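A-type flavoprotein (Giardia intestinalis, PDB 2Q9U) scavenges O2, receiving electrons through its FMN and reducing dioxygen at a non-haem diiron centre. Local coordinates at the interface of chains A and B and the interface of chains A and C. Sequence-based numbering; all coordinates share one arbitrary frame. Chains: chain A/B/C, A-type flavoprotein.

Contacts 1, 3 and 4 belong to one two-fold interface of chains A and B, and contact 2 belongs to a second one between A and C. Contacts 1 and 3 are twins with the chains exchanged, their C-alpha centres about 58 Å apart at opposite ends of the dimer. Contact 4 lies about 10 Å from contact 3 and shares helix 269-283 of A and helix 62-72 of B with it. Contact 2, about 24 Å from contact 4, joins flavodoxin-like domains through helix 324-336. Head-to-tail dimers thus form through one surface, and the second links them in the deposited tetramer.

Contact 1: the interface of chains A and B. Residues chain A 6-9; chain B 279, 283, 393.
B:Tyr393 lays one face of its phenol ring on the backbone of A:Lys6, A:Tyr7 and A:Val8, and hides 71 Å² in doing so. Its CD1 is 3.7 Å from A:Tyr7 CA, while the carbonyl oxygen of A:Lys6 lies over the same face. With CG anti to the backbone N (chi1 -176°), the ring reaches straight out from its helix, and its far end, the hydroxyl OH, comes 3.5 Å from A:Lys6 CE. The lysine bends at CB-CG (chi2 98°) and bows over this end of the ring, so that methylene groups, not the amine, make the touch. A:Gln9 works in two ways. Its backbone N donates a nearly straight hydrogen bond (174° at H) of 2.9 Å to the carboxylate oxygen OD2 of B:Asp279, approaching on the anti side and a little out of the carboxylate plane. Its extended side chain then runs to B:Ser283, where the flat amide carbon CD packs 3.5 Å from CA at the end of the helix. The site thus sets the N-terminal loop of A against helices 269-283 and 386-409 of the flavodoxin-like domain of B.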
ATOM      1  N   LYS A   6      29.591  25.512   1.222  1.00 28.53           N
ATOM      2  CA  LYS A   6      28.511  25.715   0.246  1.00 26.44           C
ATOM      3  C   LYS A   6      27.869  24.383  -0.164  1.00 23.61           C
ATOM      4  O   LYS A   6      28.508  23.561  -0.821  1.00 22.91           O
ATOM      5  CB  LYS A   6      29.065  26.468  -0.971  1.00 26.70           C
ATOM      6  CG  LYS A   6      28.288  26.298  -2.272  1.00 28.82           C
ATOM      7  CD  LYS A   6      27.371  27.443  -2.498  1.00 32.78           C
ATOM      8  CE  LYS A   6      27.008  27.565  -3.957  1.00 31.89           C
ATOM      9  NZ  LYS A   6      26.205  28.791  -4.134  1.00 35.52           N
ATOM     10  N   TYR A   7      26.611  24.187   0.218  1.00 20.19           N
ATOM     11  CA  TYR A   7      25.918  22.941  -0.073  1.00 18.31           C
ATOM     12  C   TYR A   7      24.474  23.151  -0.553  1.00 17.07           C
ATOM     13  O   TYR A   7      23.728  22.196  -0.707  1.00 16.94           O
ATOM     14  CB  TYR A   7      26.004  21.950   1.114  1.00 18.18           C
ATOM     15  CG  TYR A   7      25.546  22.524   2.433  1.00 17.67           C
ATOM     16  CD1 TYR A   7      24.191  22.583   2.761  1.00 16.61           C
ATOM     17  CD2 TYR A   7      26.467  23.031   3.344  1.00 18.23           C
ATOM     18  CE1 TYR A   7      23.757  23.127   3.991  1.00 17.54           C
ATOM     19  CE2 TYR A   7      26.055  23.575   4.555  1.00 19.03           C
ATOM     20  CZ  TYR A   7      24.702  23.614   4.872  1.00 19.46           C
ATOM     21  OH  TYR A   7      24.305  24.179   6.073  1.00 20.52           O
ATOM     22  N   VAL A   8      24.099  24.404  -0.802  1.00 16.23           N
ATOM     23  CA  VAL A   8      22.859  24.703  -1.521  1.00 15.40           C
ATOM     24  C   VAL A   8      23.155  25.588  -2.721  1.00 15.78           C
ATOM     25  O   VAL A   8      24.120  26.369  -2.702  1.00 15.17           O
ATOM     26  CB  VAL A   8      21.763  25.382  -0.641  1.00 15.07           C
ATOM     27  CG1 VAL A   8      21.266  24.413   0.453  1.00 15.26           C
ATOM     28  CG2 VAL A   8      22.228  26.758  -0.078  1.00 15.03           C
ATOM     29  N   GLN A   9      22.321  25.469  -3.751  1.00 15.50           N
ATOM     30  CA  GLN A   9      22.421  26.351  -4.905  1.00 15.59           C
ATOM     31  C   GLN A   9      21.479  27.533  -4.685  1.00 15.68           C
ATOM     32  O   GLN A   9      20.286  27.327  -4.387  1.00 15.50           O
ATOM     33  CB  GLN A   9      22.017  25.621  -6.204  1.00 15.38           C
ATOM     34  CG  GLN A   9      22.016  26.587  -7.427  1.00 15.41           C
ATOM     35  CD  GLN A   9      21.163  26.138  -8.601  1.00 15.41           C
ATOM     36  OE1 GLN A   9      20.525  25.097  -8.565  1.00 13.24           O
ATOM     37  NE2 GLN A   9      21.180  26.926  -9.669  1.00 14.71           N
TER
ATOM     38  N   ASP B 279      21.480  19.348  -5.183  1.00 12.13           N
ATOM     39  CA  ASP B 279      21.639  20.782  -5.457  1.00 12.60           C
ATOM     40  C   ASP B 279      22.875  21.057  -6.282  1.00 12.43           C
ATOM     41  O   ASP B 279      22.835  21.919  -7.144  1.00 12.45           O
ATOM     42  CB  ASP B 279      21.603  21.642  -4.182  1.00 12.84           C
ATOM     43  CG  ASP B 279      20.235  22.312  -3.959  1.00 17.20           C
ATOM     44  OD1 ASP B 279      19.174  21.672  -4.234  1.00 18.47           O
ATOM     45  OD2 ASP B 279      20.219  23.490  -3.530  1.00 16.55           O
ATOM     46  N   SER B 283      22.781  22.932  -9.950  1.00 11.83           N
ATOM     47  CA  SER B 283      23.589  24.147 -10.213  1.00 12.35           C
ATOM     48  C   SER B 283      24.189  24.151 -11.613  1.00 12.74           C
ATOM     49  O   SER B 283      24.474  25.231 -12.146  1.00 13.03           O
ATOM     50  CB  SER B 283      24.702  24.359  -9.161  1.00 11.71           C
ATOM     51  OG  SER B 283      25.862  23.518  -9.384  1.00 10.68           O
ATOM     52  N   TYR B 393      27.780  18.174  -2.412  1.00 11.66           N
ATOM     53  CA  TYR B 393      27.430  19.241  -3.379  1.00 11.84           C
ATOM     54  C   TYR B 393      28.439  19.277  -4.521  1.00 11.36           C
ATOM     55  O   TYR B 393      28.057  19.281  -5.702  1.00 11.14           O
ATOM     56  CB  TYR B 393      27.361  20.601  -2.682  1.00 11.51           C
ATOM     57  CG  TYR B 393      26.922  21.755  -3.562  1.00 11.37           C
ATOM     58  CD1 TYR B 393      25.563  22.100  -3.682  1.00 11.97           C
ATOM     59  CD2 TYR B 393      27.862  22.530  -4.268  1.00 13.36           C
ATOM     60  CE1 TYR B 393      25.152  23.183  -4.499  1.00 13.15           C
ATOM     61  CE2 TYR B 393      27.458  23.616  -5.078  1.00 13.61           C
ATOM     62  CZ  TYR B 393      26.103  23.928  -5.188  1.00 13.96           C
ATOM     63  OH  TYR B 393      25.694  25.009  -5.967  1.00 11.39           O
TER

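Contact 2: the interface of chains A and C. Residues chain A 321-324, 327; chain C 328, 331, 334.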
ATOM      1  N   THR A 321     -26.326  -1.341   4.257  1.00 15.18           N
ATOM      2  CA  THR A 321     -25.985  -0.003   3.790  1.00 15.15           C
ATOM      3  C   THR A 321     -25.039  -0.056   2.590  1.00 14.65           C
ATOM      4  O   THR A 321     -24.878  -1.113   1.980  1.00 14.18           O
ATOM      5  CB  THR A 321     -25.468   0.893   4.964  1.00 16.06           C
ATOM      6  OG1 THR A 321     -25.287   2.231   4.496  1.00 19.16           O
ATOM      7  CG2 THR A 321     -24.168   0.341   5.598  1.00 15.35           C
ATOM      8  N   MET A 322     -24.452   1.082   2.224  1.00 14.11           N
ATOM      9  CA  MET A 322     -23.456   1.111   1.141  1.00 14.00           C
ATOM     10  C   MET A 322     -22.093   0.689   1.689  1.00 12.38           C
ATOM     11  O   MET A 322     -21.875   0.694   2.895  1.00 11.79           O
ATOM     12  CB  MET A 322     -23.344   2.520   0.530  1.00 13.89           C
ATOM     13  CG  MET A 322     -22.754   3.541   1.524  1.00 15.54           C
ATOM     14  SD  MET A 322     -22.634   5.211   0.856  1.00 15.78           S
ATOM     15  CE  MET A 322     -24.338   5.814   1.075  1.00 15.47           C
ATOM     16  N   MET A 323     -21.179   0.324   0.801  1.00 12.28           N
ATOM     17  CA  MET A 323     -19.822  -0.041   1.242  1.00 12.17           C
ATOM     18  C   MET A 323     -19.148   1.179   1.897  1.00 12.10           C
ATOM     19  O   MET A 323     -19.367   2.318   1.438  1.00 11.85           O
ATOM     20  CB  MET A 323     -19.009  -0.589   0.074  1.00 11.49           C
ATOM     21  CG  MET A 323     -19.525  -1.983  -0.400  1.00 11.92           C
ATOM     22  SD  MET A 323     -18.534  -2.696  -1.734  1.00 15.43           S
ATOM     23  CE  MET A 323     -17.048  -3.134  -0.817  1.00 16.45           C
ATOM     24  N   PRO A 324     -18.354   0.956   2.995  1.00 11.47           N
ATOM     25  CA  PRO A 324     -17.686   2.043   3.717  1.00 11.13           C
ATOM     26  C   PRO A 324     -16.863   2.946   2.792  1.00 10.36           C
ATOM     27  O   PRO A 324     -16.841   4.162   3.002  1.00 10.12           O
ATOM     28  CB  PRO A 324     -16.763   1.290   4.702  1.00 11.28           C
ATOM     29  CG  PRO A 324     -17.527  -0.021   4.975  1.00 11.50           C
ATOM     30  CD  PRO A 324     -18.068  -0.366   3.605  1.00 11.46           C
ATOM     31  N   ALA A 327     -19.153   5.455   1.205  1.00 10.60           N
ATOM     32  CA  ALA A 327     -19.490   6.457   2.267  1.00 10.58           C
ATOM     33  C   ALA A 327     -18.353   7.492   2.435  1.00  9.94           C
ATOM     34  O   ALA A 327     -18.595   8.709   2.583  1.00  9.12           O
ATOM     35  CB  ALA A 327     -19.793   5.758   3.615  1.00 11.15           C
TER
ATOM     36  N   ALA C 328     -16.080   6.297   7.056  1.00  8.67           N
ATOM     37  CA  ALA C 328     -16.067   4.897   6.593  1.00  9.56           C
ATOM     38  C   ALA C 328     -16.104   3.956   7.795  1.00  9.79           C
ATOM     39  O   ALA C 328     -16.896   2.993   7.823  1.00  9.79           O
ATOM     40  CB  ALA C 328     -14.851   4.627   5.701  1.00  9.96           C
ATOM     41  N   ASN C 331     -19.624   3.974   9.286  1.00 12.10           N
ATOM     42  CA  ASN C 331     -20.498   3.183   8.396  1.00 12.75           C
ATOM     43  C   ASN C 331     -20.341   1.679   8.671  1.00 12.11           C
ATOM     44  O   ASN C 331     -21.331   0.937   8.843  1.00 11.41           O
ATOM     45  CB  ASN C 331     -20.186   3.503   6.918  1.00 12.55           C
ATOM     46  CG  ASN C 331     -20.789   2.467   5.929  1.00 14.17           C
ATOM     47  OD1 ASN C 331     -20.368   1.308   5.895  1.00 15.58           O
ATOM     48  ND2 ASN C 331     -21.730   2.903   5.102  1.00 14.17           N
ATOM     49  N   ARG C 334     -21.482   0.674  12.258  1.00 13.32           N
ATOM     50  CA  ARG C 334     -22.946   0.785  12.286  1.00 13.92           C
ATOM     51  C   ARG C 334     -23.589  -0.451  11.646  1.00 13.04           C
ATOM     52  O   ARG C 334     -24.457  -1.068  12.253  1.00 13.50           O
ATOM     53  CB  ARG C 334     -23.425   2.065  11.564  1.00 13.29           C
ATOM     54  CG  ARG C 334     -24.969   2.223  11.435  1.00 14.95           C
ATOM     55  CD  ARG C 334     -25.363   3.517  10.676  1.00 16.98           C
ATOM     56  NE  ARG C 334     -25.241   3.358   9.206  1.00 26.29           N
ATOM     57  CZ  ARG C 334     -24.432   4.044   8.400  1.00 27.67           C
ATOM     58  NH1 ARG C 334     -23.615   4.990   8.878  1.00 31.59           N
ATOM     59  NH2 ARG C 334     -24.444   3.791   7.094  1.00 25.69           N
TER
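C:Asn331 ND2 donates a hydrogen bond of 3.1 Å to the backbone carbonyl O of A:Met322, a polar link between two flavodoxin-like domains. The bond is bent, 150° at H, and its donor stands above the carbonyl plane, 40° out of it, where no lone pair is aimed. The asparagine hides 75 Å². Its CG lies anti to the backbone N (chi1 165°), which sends the amide away from helix 324-336 of C and into the bend where the loop of A turns into its own copy of that helix. There the nitrogen faces the A:Met322 carbonyl and also the methyl CG2 of A:Thr321. The oxygen OD1 lies against the pyrrolidine ring of A:Pro324, 3.3 Å from CG, yet stays close to the same carbonyl oxygen, so the amide sits across the carbonyl and does not point its nitrogen alone at it. A:Ala327 CB supports the base of the side chain, 4.0 Å from C:Asn331 CB. The helices of both chains come together here around a two-fold axis, and the loop of A follows directly on FMN-binding asparagines. Whether this pairing forms in solution, the structure alone does not show. At the rim A:Thr321 OG1, anti to its own backbone N, sits at the edge of the C:Arg334 guanidinium and in its plane, and takes a weak hydrogen bond of 3.1 Å from NH2.

Contact 3: the interface of chains A and B. Residues chain A 279, 393; chain B 6-9, 68.
A:Tyr393, from the flavodoxin-like domain of this flavodiiron protein, lays one face of its ring over the backbone from B:Lys6 to B:Val8, in the N-terminal segment of the partner. CD2 lies 3.6 Å from B:Tyr7 CA, and CE2 is 4.0 Å from B:Val8 CA, so the tyrosine covers peptide backbone and leaves the phenol of B:Tyr7 pointing away. B:Lys6 crosses the hydroxyl end with an extended chain that bends only at chi4 (75°), unlike its twin in the other chain; CE comes 3.5 Å from A:Tyr393 OH. Beyond the ring the contact turns polar at A:Asp279, whose OD2 accepts two hydrogen bonds from different sides. The backbone N of B:Gln9 reaches it on the anti side at 2.8 Å, almost straight. B:Arg68 NH1 arrives on the syn side, also 2.8 Å from A:Asp279 OD2, and makes a salt bridge. Carboxylate and guanidinium are turned 43° against each other, and the second nitrogen NH2 stays 3.6 Å from A:Asp279 OD1, so they do not pair as a flat two-bond fork. The arginine, stretched from CG to NE, spans from helix 62-72 of B, and its charge would probably stabilise the carboxylate as an anion.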
ATOM      1  N   ASP A 279     -20.169   2.805 -21.264  1.00 14.32           N
ATOM      2  CA  ASP A 279     -20.294   2.784 -22.723  1.00 15.35           C
ATOM      3  C   ASP A 279     -21.469   3.608 -23.224  1.00 14.64           C
ATOM      4  O   ASP A 279     -21.334   4.272 -24.232  1.00 15.54           O
ATOM      5  CB  ASP A 279     -20.322   1.369 -23.311  1.00 15.41           C
ATOM      6  CG  ASP A 279     -18.960   0.943 -23.852  1.00 20.23           C
ATOM      7  OD1 ASP A 279     -17.927   1.244 -23.188  1.00 21.33           O
ATOM      8  OD2 ASP A 279     -18.920   0.328 -24.948  1.00 17.40           O
ATOM      9  N   TYR A 393     -26.743   0.521 -19.984  1.00 15.37           N
ATOM     10  CA  TYR A 393     -26.251   1.248 -21.165  1.00 15.66           C
ATOM     11  C   TYR A 393     -27.175   2.416 -21.480  1.00 15.27           C
ATOM     12  O   TYR A 393     -26.699   3.530 -21.722  1.00 13.65           O
ATOM     13  CB  TYR A 393     -26.124   0.319 -22.376  1.00 15.44           C
ATOM     14  CG  TYR A 393     -25.641   0.989 -23.652  1.00 16.54           C
ATOM     15  CD1 TYR A 393     -26.532   1.660 -24.513  1.00 16.32           C
ATOM     16  CD2 TYR A 393     -24.298   0.948 -24.003  1.00 16.22           C
ATOM     17  CE1 TYR A 393     -26.060   2.271 -25.695  1.00 17.87           C
ATOM     18  CE2 TYR A 393     -23.834   1.537 -25.167  1.00 17.06           C
ATOM     19  CZ  TYR A 393     -24.699   2.191 -26.001  1.00 17.33           C
ATOM     20  OH  TYR A 393     -24.157   2.754 -27.146  1.00 17.11           O
TER
ATOM     21  N   LYS B   6     -28.042  -4.158 -26.964  1.00 26.89           N
ATOM     22  CA  LYS B   6     -26.912  -3.243 -27.065  1.00 26.26           C
ATOM     23  C   LYS B   6     -26.483  -2.741 -25.691  1.00 24.81           C
ATOM     24  O   LYS B   6     -27.212  -1.995 -25.037  1.00 24.94           O
ATOM     25  CB  LYS B   6     -27.258  -2.061 -27.973  1.00 27.13           C
ATOM     26  CG  LYS B   6     -26.050  -1.288 -28.474  1.00 28.22           C
ATOM     27  CD  LYS B   6     -26.466   0.007 -29.155  1.00 30.20           C
ATOM     28  CE  LYS B   6     -25.273   0.708 -29.783  1.00 29.62           C
ATOM     29  NZ  LYS B   6     -24.826   0.032 -31.032  1.00 31.69           N
ATOM     30  N   TYR B   7     -25.297  -3.154 -25.259  1.00 23.22           N
ATOM     31  CA  TYR B   7     -24.698  -2.624 -24.040  1.00 22.02           C
ATOM     32  C   TYR B   7     -23.219  -2.312 -24.242  1.00 21.39           C
ATOM     33  O   TYR B   7     -22.481  -2.104 -23.279  1.00 21.49           O
ATOM     34  CB  TYR B   7     -24.874  -3.610 -22.884  1.00 21.97           C
ATOM     35  CG  TYR B   7     -24.523  -5.038 -23.238  1.00 22.10           C
ATOM     36  CD1 TYR B   7     -23.211  -5.487 -23.173  1.00 21.67           C
ATOM     37  CD2 TYR B   7     -25.504  -5.936 -23.637  1.00 23.72           C
ATOM     38  CE1 TYR B   7     -22.885  -6.790 -23.495  1.00 20.47           C
ATOM     39  CE2 TYR B   7     -25.188  -7.242 -23.961  1.00 23.97           C
ATOM     40  CZ  TYR B   7     -23.877  -7.664 -23.888  1.00 23.63           C
ATOM     41  OH  TYR B   7     -23.557  -8.963 -24.210  1.00 22.63           O
ATOM     42  N   VAL B   8     -22.793  -2.282 -25.501  1.00 20.39           N
ATOM     43  CA  VAL B   8     -21.509  -1.690 -25.860  1.00 19.62           C
ATOM     44  C   VAL B   8     -21.668  -0.680 -26.992  1.00 19.38           C
ATOM     45  O   VAL B   8     -22.574  -0.795 -27.818  1.00 19.31           O
ATOM     46  CB  VAL B   8     -20.490  -2.764 -26.283  1.00 19.71           C
ATOM     47  CG1 VAL B   8     -20.236  -3.733 -25.138  1.00 20.29           C
ATOM     48  CG2 VAL B   8     -20.981  -3.505 -27.518  1.00 19.98           C
ATOM     49  N   GLN B   9     -20.780   0.309 -27.025  1.00 19.01           N
ATOM     50  CA  GLN B   9     -20.752   1.278 -28.115  1.00 18.17           C
ATOM     51  C   GLN B   9     -19.769   0.787 -29.173  1.00 18.52           C
ATOM     52  O   GLN B   9     -18.614   0.438 -28.852  1.00 17.49           O
ATOM     53  CB  GLN B   9     -20.320   2.666 -27.627  1.00 18.81           C
ATOM     54  CG  GLN B   9     -20.262   3.718 -28.757  1.00 18.15           C
ATOM     55  CD  GLN B   9     -19.347   4.924 -28.487  1.00 18.26           C
ATOM     56  OE1 GLN B   9     -18.673   5.019 -27.461  1.00 17.13           O
ATOM     57  NE2 GLN B   9     -19.326   5.856 -29.435  1.00 16.48           N
ATOM     58  N   ARG B  68     -18.074  -7.133 -27.854  1.00 15.66           N
ATOM     59  CA  ARG B  68     -17.772  -6.027 -28.775  1.00 15.00           C
ATOM     60  C   ARG B  68     -17.554  -6.554 -30.199  1.00 14.86           C
ATOM     61  O   ARG B  68     -17.929  -5.910 -31.167  1.00 14.00           O
ATOM     62  CB  ARG B  68     -16.548  -5.227 -28.323  1.00 13.81           C
ATOM     63  CG  ARG B  68     -16.677  -4.541 -26.967  1.00 14.80           C
ATOM     64  CD  ARG B  68     -15.446  -3.690 -26.731  1.00 16.48           C
ATOM     65  NE  ARG B  68     -15.347  -3.122 -25.389  1.00 18.18           N
ATOM     66  CZ  ARG B  68     -16.032  -2.058 -24.981  1.00 18.46           C
ATOM     67  NH1 ARG B  68     -16.900  -1.457 -25.795  1.00 15.11           N
ATOM     68  NH2 ARG B  68     -15.852  -1.586 -23.750  1.00 17.44           N
TER

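Contact 4: the interface of chains A and B. Residues chain A 272, 275; chain B 25, 64.
A:Leu275 reaches from helix 269-283 of A towards B:Glu64 and B:Trp25, which its two methyls meet separately. From CB the chain leaves beside the backbone N (chi1 -72°), and at CG it forks. CD1 carries the line of the chain onward (chi2 168°) and comes to rest 3.7 Å from B:Glu64 OE1, a carboxylate oxygen, the two side chains crossing at about a right angle. A:Leu275 CD2 branches off to the indole, 3.8 Å from B:Trp25 CD1, and meets its CD1 and NE1 side as the two side chains slide past each other in opposite directions. The glutamate gives up 54 Å² here. Fully extended from helix 62-72, it slides its acid group under the leucine, while A:Arg272, one turn before the leucine on helix 269-283 of A, lies beside its methylene, NH2 4.4 Å from B:Glu64 CG. The arginine folds back at chi2 (73°), and its NE remains 5.4 Å from B:Glu64 OE1, too far for a salt bridge, though the opposite charges may still attract through space. Helix 269-283 starts at FMN-binding threonines; seating it on the beta-lactamase-like half of B probably contributes to the head-to-tail dimer that brings one subunit's flavin near the other's diiron centre.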
ATOM      1  N   ARG A 272     -19.478  -4.714 -13.543  1.00 16.66           N
ATOM      2  CA  ARG A 272     -19.871  -4.981 -14.936  1.00 16.65           C
ATOM      3  C   ARG A 272     -21.022  -4.067 -15.404  1.00 16.54           C
ATOM      4  O   ARG A 272     -21.019  -3.589 -16.541  1.00 16.18           O
ATOM      5  CB  ARG A 272     -20.272  -6.441 -15.145  1.00 17.45           C
ATOM      6  CG  ARG A 272     -20.663  -6.774 -16.606  1.00 16.71           C
ATOM      7  CD  ARG A 272     -19.414  -6.798 -17.484  1.00 17.72           C
ATOM      8  NE  ARG A 272     -19.663  -6.864 -18.936  1.00 18.02           N
ATOM      9  CZ  ARG A 272     -20.068  -5.850 -19.709  1.00 18.91           C
ATOM     10  NH1 ARG A 272     -20.361  -4.655 -19.202  1.00 16.64           N
ATOM     11  NH2 ARG A 272     -20.208  -6.054 -21.008  1.00 19.75           N
ATOM     12  N   LEU A 275     -19.584  -0.775 -16.264  1.00 13.31           N
ATOM     13  CA  LEU A 275     -18.961  -0.713 -17.592  1.00 13.29           C
ATOM     14  C   LEU A 275     -19.999  -0.474 -18.703  1.00 13.08           C
ATOM     15  O   LEU A 275     -19.745   0.251 -19.666  1.00 12.93           O
ATOM     16  CB  LEU A 275     -18.146  -1.992 -17.885  1.00 12.15           C
ATOM     17  CG  LEU A 275     -16.827  -2.189 -17.123  1.00 13.80           C
ATOM     18  CD1 LEU A 275     -16.314  -3.628 -17.327  1.00 12.65           C
ATOM     19  CD2 LEU A 275     -15.770  -1.154 -17.586  1.00 12.38           C
TER
ATOM     20  N   TRP B  25      -9.475  -0.582 -16.129  1.00 11.10           N
ATOM     21  CA  TRP B  25      -9.496   0.596 -15.252  1.00 12.86           C
ATOM     22  C   TRP B  25      -8.812   0.338 -13.919  1.00 12.76           C
ATOM     23  O   TRP B  25      -8.266   1.258 -13.333  1.00 14.85           O
ATOM     24  CB  TRP B  25     -10.938   1.017 -14.972  1.00 12.65           C
ATOM     25  CG  TRP B  25     -11.672   1.541 -16.182  1.00 13.28           C
ATOM     26  CD1 TRP B  25     -12.555   0.858 -16.968  1.00 14.18           C
ATOM     27  CD2 TRP B  25     -11.549   2.842 -16.744  1.00 13.33           C
ATOM     28  NE1 TRP B  25     -13.009   1.664 -17.977  1.00 11.93           N
ATOM     29  CE2 TRP B  25     -12.408   2.895 -17.858  1.00 14.21           C
ATOM     30  CE3 TRP B  25     -10.797   3.985 -16.402  1.00 13.24           C
ATOM     31  CZ2 TRP B  25     -12.544   4.043 -18.640  1.00 14.07           C
ATOM     32  CZ3 TRP B  25     -10.934   5.128 -17.176  1.00 14.69           C
ATOM     33  CH2 TRP B  25     -11.810   5.156 -18.278  1.00 13.02           C
ATOM     34  N   GLU B  64     -16.497  -9.500 -22.400  1.00 13.78           N
ATOM     35  CA  GLU B  64     -16.580  -8.120 -22.905  1.00 13.55           C
ATOM     36  C   GLU B  64     -15.975  -7.995 -24.311  1.00 12.83           C
ATOM     37  O   GLU B  64     -16.565  -7.350 -25.181  1.00 13.46           O
ATOM     38  CB  GLU B  64     -15.921  -7.146 -21.905  1.00 14.20           C
ATOM     39  CG  GLU B  64     -16.034  -5.691 -22.331  1.00 14.33           C
ATOM     40  CD  GLU B  64     -15.339  -4.716 -21.370  1.00 15.25           C
ATOM     41  OE1 GLU B  64     -14.776  -5.125 -20.307  1.00 13.71           O
ATOM     42  OE2 GLU B  64     -15.388  -3.526 -21.699  1.00 17.64           O
TER